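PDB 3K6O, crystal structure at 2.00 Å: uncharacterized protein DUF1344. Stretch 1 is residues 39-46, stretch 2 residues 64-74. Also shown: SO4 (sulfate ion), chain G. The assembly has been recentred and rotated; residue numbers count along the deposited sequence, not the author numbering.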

# COMPACT_ATOMS: atom_id res chain seq x y z
N GLU A 39 6.04 2.39 -14.99
CA GLU A 39 6.69 3.52 -15.63
C GLU A 39 7.62 4.26 -14.68
O GLU A 39 7.27 4.50 -13.53
CB GLU A 39 5.67 4.50 -16.18
CG GLU A 39 4.85 3.90 -17.31
CD GLU A 39 3.91 4.91 -17.90
OE1 GLU A 39 3.32 5.72 -17.13
OE2 GLU A 39 3.80 4.93 -19.14
N LYS A 40 8.79 4.64 -15.18
CA LYS A 40 9.80 5.29 -14.38
C LYS A 40 9.74 6.77 -14.68
O LYS A 40 9.74 7.18 -15.85
CB LYS A 40 11.18 4.78 -14.74
CG LYS A 40 11.42 3.28 -14.54
CD LYS A 40 12.88 2.97 -14.84
CE LYS A 40 13.05 1.72 -15.73
NZ LYS A 40 12.50 0.47 -15.05
N LEU A 41 9.72 7.56 -13.62
CA LEU A 41 9.60 9.01 -13.71
C LEU A 41 10.88 9.68 -13.26
O LEU A 41 11.39 9.37 -12.17
CB LEU A 41 8.44 9.48 -12.83
CG LEU A 41 7.07 8.81 -13.04
CD1 LEU A 41 6.02 9.40 -12.10
CD2 LEU A 41 6.63 8.93 -14.49
N TRP A 42 11.42 10.57 -14.12
CA TRP A 42 12.53 11.38 -13.74
C TRP A 42 12.11 12.74 -13.18
O TRP A 42 11.36 13.51 -13.84
CB TRP A 42 13.46 11.59 -14.94
CG TRP A 42 14.74 12.25 -14.53
CD1 TRP A 42 15.09 13.55 -14.74
CD2 TRP A 42 15.81 11.65 -13.79
NE1 TRP A 42 16.33 13.79 -14.19
CE2 TRP A 42 16.79 12.65 -13.60
CE3 TRP A 42 16.03 10.36 -13.27
CZ2 TRP A 42 17.98 12.40 -12.90
CZ3 TRP A 42 17.21 10.12 -12.57
CH2 TRP A 42 18.17 11.13 -12.40
N VAL A 43 12.62 13.08 -12.00
CA VAL A 43 12.27 14.35 -11.34
C VAL A 43 13.12 15.51 -11.86
O VAL A 43 14.32 15.58 -11.57
CB VAL A 43 12.40 14.26 -9.80
CG1 VAL A 43 11.95 15.58 -9.14
CG2 VAL A 43 11.58 13.06 -9.23
N VAL A 44 12.52 16.43 -12.62
CA VAL A 44 13.25 17.57 -13.14
C VAL A 44 12.89 18.86 -12.38
O VAL A 44 13.61 19.81 -12.48
CB VAL A 44 13.03 17.80 -14.67
CG1 VAL A 44 13.56 16.62 -15.47
CG2 VAL A 44 11.52 18.02 -15.01
N GLN A 45 11.76 18.87 -11.67
CA GLN A 45 11.42 19.97 -10.76
C GLN A 45 10.85 19.36 -9.48
O GLN A 45 10.18 18.32 -9.52
CB GLN A 45 10.39 20.90 -11.41
CG GLN A 45 10.91 21.67 -12.67
CD GLN A 45 9.83 22.41 -13.43
OE1 GLN A 45 8.68 22.45 -13.00
NE2 GLN A 45 10.20 23.00 -14.58
N HIS A 46 11.10 20.01 -8.36
CA HIS A 46 10.54 19.59 -7.08
C HIS A 46 10.21 20.82 -6.22
O HIS A 46 10.93 21.81 -6.24
CB HIS A 46 11.52 18.68 -6.34
CG HIS A 46 12.76 19.37 -5.92
ND1 HIS A 46 13.09 19.57 -4.60
CD2 HIS A 46 13.74 19.97 -6.64
CE1 HIS A 46 14.23 20.24 -4.53
NE2 HIS A 46 14.63 20.51 -5.75
N SER A 64 3.20 16.38 -11.60
CA SER A 64 2.83 17.00 -12.85
C SER A 64 3.69 16.42 -13.94
O SER A 64 4.93 16.50 -13.89
CB SER A 64 3.06 18.52 -12.82
OG SER A 64 2.24 19.17 -11.87
N PHE A 65 3.06 15.85 -14.95
CA PHE A 65 3.81 15.22 -16.01
C PHE A 65 4.13 16.28 -17.04
O PHE A 65 3.23 16.78 -17.69
CB PHE A 65 3.00 14.06 -16.62
CG PHE A 65 2.84 12.92 -15.70
CD1 PHE A 65 1.91 12.97 -14.69
CD2 PHE A 65 3.62 11.81 -15.82
CE1 PHE A 65 1.77 11.89 -13.80
CE2 PHE A 65 3.48 10.74 -14.95
CZ PHE A 65 2.56 10.79 -13.95
N LEU A 66 5.40 16.65 -17.14
CA LEU A 66 5.79 17.80 -17.94
C LEU A 66 6.09 17.47 -19.41
O LEU A 66 5.82 18.28 -20.29
CB LEU A 66 6.97 18.52 -17.31
CG LEU A 66 6.81 19.06 -15.89
CD1 LEU A 66 8.15 19.58 -15.42
CD2 LEU A 66 5.71 20.15 -15.74
N GLU A 67 6.66 16.31 -19.67
CA GLU A 67 6.97 15.90 -21.03
C GLU A 67 7.49 14.45 -21.07
O GLU A 67 7.87 13.88 -20.03
CB GLU A 67 8.06 16.83 -21.60
CG GLU A 67 9.43 16.51 -21.02
CD GLU A 67 10.25 17.71 -20.63
OE1 GLU A 67 9.90 18.83 -21.05
OE2 GLU A 67 11.25 17.53 -19.90
N ALA A 68 7.50 13.85 -22.24
CA ALA A 68 8.13 12.55 -22.43
C ALA A 68 9.59 12.61 -21.95
O ALA A 68 10.23 13.65 -22.05
CB ALA A 68 8.08 12.10 -23.91
N GLY A 69 10.10 11.50 -21.46
CA GLY A 69 11.44 11.45 -20.89
C GLY A 69 12.53 10.99 -21.84
O GLY A 69 12.57 11.38 -22.97
N GLU A 70 13.42 10.15 -21.33
CA GLU A 70 14.65 9.80 -22.00
C GLU A 70 15.30 8.71 -21.21
O GLU A 70 15.00 8.56 -20.02
CB GLU A 70 15.61 11.01 -22.01
CG GLU A 70 15.96 11.53 -20.58
CD GLU A 70 14.81 12.29 -19.92
OE1 GLU A 70 14.24 13.17 -20.59
OE2 GLU A 70 14.47 12.01 -18.75
N SER A 71 16.18 7.95 -21.85
CA SER A 71 17.07 7.04 -21.17
C SER A 71 16.32 6.03 -20.29
O SER A 71 16.85 5.58 -19.27
CB SER A 71 18.05 7.89 -20.33
OG SER A 71 19.25 7.20 -19.96
N GLY A 72 15.09 5.68 -20.71
CA GLY A 72 14.22 4.70 -20.05
C GLY A 72 13.18 5.28 -19.08
O GLY A 72 12.38 4.53 -18.49
N PHE A 73 13.21 6.60 -18.86
CA PHE A 73 12.21 7.27 -18.03
C PHE A 73 11.09 7.67 -18.93
O PHE A 73 11.30 8.39 -19.91
CB PHE A 73 12.82 8.47 -17.27
CG PHE A 73 13.97 8.08 -16.39
CD1 PHE A 73 13.74 7.42 -15.22
CD2 PHE A 73 15.27 8.26 -16.79
CE1 PHE A 73 14.79 6.97 -14.42
CE2 PHE A 73 16.32 7.84 -16.02
CZ PHE A 73 16.08 7.19 -14.81
N ALA A 74 9.90 7.17 -18.63
CA ALA A 74 8.74 7.44 -19.45
C ALA A 74 8.44 8.94 -19.51
O ALA A 74 8.08 9.44 -20.58
CB ALA A 74 7.52 6.68 -18.90
S SO4 G . 17.18 22.74 -6.09
O1 SO4 G . 17.26 22.10 -7.41
O2 SO4 G . 16.82 21.78 -5.07
O3 SO4 G . 18.50 23.27 -5.74
O4 SO4 G . 16.13 23.78 -6.15
O HOH W 1 9.65 4.00 -17.76

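The two stretches are joined mainly by apolar and aromatic contacts, with a single direct hydrogen bond between their backbones, and together bury 579 Å² of surface. That bond runs from A74 N to K40 O over 2.8 Å. It is weak despite the short distance, because the N-H...O angle is 127° and the hydrogen points well off the line to the acceptor. The chains are nearest in register here, with 4.8 Å between K40 CA and F73 CA, and K40 O also lies 3.3 Å from F73 CA.

A water reinforces this junction. It accepts a hydrogen bond from K40 N at 2.8 Å and donates one to G72 O at 2.9 Å, so it links the two backbones where they do not bond directly; a weak third bond reaches it from A74 N at 3.3 Å.

The segment that presents F73 and A74 is held in shape by its own backbone. E70 to F73 form a type I' turn, closed by F73 N donating to E70 O at 2.9 Å and by a weak return bond from E70 N to F73 O at 3.1 Å. One step further out, G69 N donates to A74 O at 3.0 Å. The turn geometry explains G72: at phi 96° and psi -4°, a CB would be jammed against the preceding carbonyl oxygen.

Aromatic packing centres on F73, which has the largest area covered by the opposing stretch. W42 CE3 lies over one face of the F73 ring, 3.5 Å from F73 CZ. The pair is nevertheless oblique, with 4.9 Å between the centroid of the six-membered ring of W42 and that of F73 and an angle of 50° between the planes. K40 adds the base of its side chain, CB lying 3.7 Å from F73 CD1, while the end of the lysine leads away. The carboxylate of E70 approaches W42 without a polar partner there, E70 OE2 being 4.0 Å from W42 CB.

Apolar side-chain contacts extend the interface on to F65 and L66. The CA-to-CB bond of L41 points away from stretch 2, yet its m,t rotamer brings CD2 within 3.7 Å of F65 CE2. V44 and L66 both point toward the opposite stretch, and V44 CG2 meets L66 CD1 at 3.7 Å although their CA atoms are 8.9 Å apart; side chains alone bridge this wider gap. Beside them the amide oxygen of Q45, hydrogen-bonded elsewhere in the structure, lies 3.8 Å from L66 CD1 (Q45 OE1 to L66 CD1). Near K40, E39 CB packs against A74 CB at 3.9 Å.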